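Local coordinates for proline iminopeptidase (PDB 3WMR), which probably releases N-terminal proline from peptides as a peptidase S33 enzyme, and has a hydrophobic tunnel through which it meets polyketide substrates, at residues E175-L178 with K179-A183. Residues are numbered along the deposited sequence; the frame is centred on the assembly and turned at random.
Sequences ETLL and KHEAA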
loop_
_atom_site.group_PDB
_atom_site.type_symbol
_atom_site.label_atom_id
_atom_site.label_comp_id
_atom_site.label_asym_id
_atom_site.label_seq_id
_atom_site.Cartn_x
_atom_site.Cartn_y
_atom_site.Cartn_z
ATOM N N GLU A 175 6.972 7.967 -26.077
ATOM C CA GLU A 175 7.725 9.197 -26.347
ATOM C C GLU A 175 7.258 10.370 -25.507
ATOM O O GLU A 175 8.079 11.147 -25.013
ATOM C CB GLU A 175 7.690 9.577 -27.835
ATOM C CG GLU A 175 8.369 8.555 -28.728
ATOM C CD GLU A 175 8.694 9.072 -30.119
ATOM O OE1 GLU A 175 8.555 10.300 -30.384
ATOM O OE2 GLU A 175 9.101 8.217 -30.939
ATOM N N THR A 176 5.950 10.488 -25.337
ATOM C CA THR A 176 5.373 11.525 -24.503
ATOM C C THR A 176 5.829 11.393 -23.047
ATOM O O THR A 176 6.164 12.399 -22.420
ATOM C CB THR A 176 3.838 11.483 -24.558
ATOM O OG1 THR A 176 3.414 11.641 -25.914
ATOM C CG2 THR A 176 3.230 12.591 -23.714
ATOM N N LEU A 177 5.835 10.170 -22.511
ATOM C CA LEU A 177 6.338 9.948 -21.138
ATOM C C LEU A 177 7.802 10.375 -21.006
ATOM O O LEU A 177 8.179 11.074 -20.073
ATOM C CB LEU A 177 6.221 8.478 -20.723
ATOM C CG LEU A 177 4.832 7.851 -20.614
ATOM C CD1 LEU A 177 4.951 6.382 -20.227
ATOM C CD2 LEU A 177 3.972 8.605 -19.616
ATOM N N LEU A 178 8.614 9.941 -21.961
ATOM C CA LEU A 178 10.058 10.185 -21.940
ATOM C C LEU A 178 10.397 11.681 -21.985
ATOM O O LEU A 178 11.230 12.156 -21.209
ATOM C CB LEU A 178 10.742 9.446 -23.112
ATOM C CG LEU A 178 12.260 9.648 -23.314
ATOM C CD1 LEU A 178 13.054 9.336 -22.057
ATOM C CD2 LEU A 178 12.785 8.808 -24.473
ATOM N N LYS A 179 9.740 12.408 -22.888
ATOM C CA LYS A 179 10.003 13.837 -23.099
ATOM C C LYS A 179 9.822 14.616 -21.792
ATOM O O LYS A 179 10.753 15.284 -21.328
ATOM C CB LYS A 179 9.061 14.404 -24.187
ATOM C CG LYS A 179 9.443 14.021 -25.621
ATOM C CD LYS A 179 8.331 14.374 -26.616
ATOM C CE LYS A 179 8.722 14.104 -28.070
ATOM N NZ LYS A 179 9.191 15.322 -28.796
ATOM N N HIS A 180 8.637 14.483 -21.193
ATOM C CA HIS A 180 8.288 15.212 -19.972
ATOM C C HIS A 180 9.040 14.745 -18.726
ATOM O O HIS A 180 9.325 15.539 -17.844
ATOM C CB HIS A 180 6.783 15.148 -19.733
ATOM C CG HIS A 180 5.991 15.860 -20.783
ATOM N ND1 HIS A 180 6.079 17.222 -20.975
ATOM C CD2 HIS A 180 5.137 15.400 -21.726
ATOM C CE1 HIS A 180 5.295 17.575 -21.979
ATOM N NE2 HIS A 180 4.710 16.489 -22.450
ATOM N N GLU A 181 9.341 13.462 -18.639
ATOM C CA GLU A 181 10.183 12.970 -17.543
ATOM C C GLU A 181 11.586 13.575 -17.640
ATOM O O GLU A 181 12.130 14.058 -16.648
ATOM C CB GLU A 181 10.214 11.442 -17.517
ATOM C CG GLU A 181 8.888 10.860 -17.010
ATOM C CD GLU A 181 8.663 9.408 -17.400
ATOM O OE1 GLU A 181 9.573 8.783 -17.980
ATOM O OE2 GLU A 181 7.540 8.891 -17.153
ATOM N N ALA A 182 12.159 13.571 -18.837
ATOM C CA ALA A 182 13.515 14.113 -19.039
ATOM C C ALA A 182 13.642 15.579 -18.600
ATOM O O ALA A 182 14.615 15.952 -17.892
ATOM C CB ALA A 182 13.954 13.954 -20.489
ATOM N N ALA A 183 12.658 16.381 -19.002
ATOM C CA ALA A 183 12.623 17.817 -18.717
ATOM C C ALA A 183 11.879 18.219 -17.424
ATOM O O ALA A 183 11.766 19.405 -17.133
ATOM C CB ALA A 183 12.004 18.546 -19.889
#
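Glu175 O takes the amide of Lys179 at 3.0 Å (O to N), the first of four i to i+4 bonds that carry residues 175-178 straight on into 179-183 as one alpha-helix. Leu177 O accepts from Glu181 N and Leu178 O from Ala182 N in the same way, whereas the bond from His180 N to Thr176 O is weak, stretched to 3.5 Å though nearly straight at 175°. That same Thr176 O has the imidazole of His180 beside it, its CD2 3.2 Å away. One turn apart, Thr176 and His180 point the same way, and the Thr176 methyl CG2, set anti to the backbone N, meets the ring edge in plane, 3.9 Å from CD2; OG1 bonds Asp172 O. Both ring nitrogens are engaged, ND1 by Thr185 and NE2 by Glu190. Glu181 runs back along the helix, its CG 3.2 Å from Leu177 O and its OE2 3.8 Å from Leu177 CB; the carboxylate salt-bridges Arg166 through OE1 and bonds Tyr191 through OE2. With an alanine in place of Glu181, Arg166 would probably lose this salt bridge and the Tyr191 hydroxyl this bond. Lys179 lays its aliphatic chain past Glu175 O. This surface part of helix 171-183, with Leu177 buried, packs Thr176, Leu177 and His180 against helix 189-202, in the helical insertion between strands 143-149 and 258-263 that probably forms the cap of this alpha/beta hydrolase.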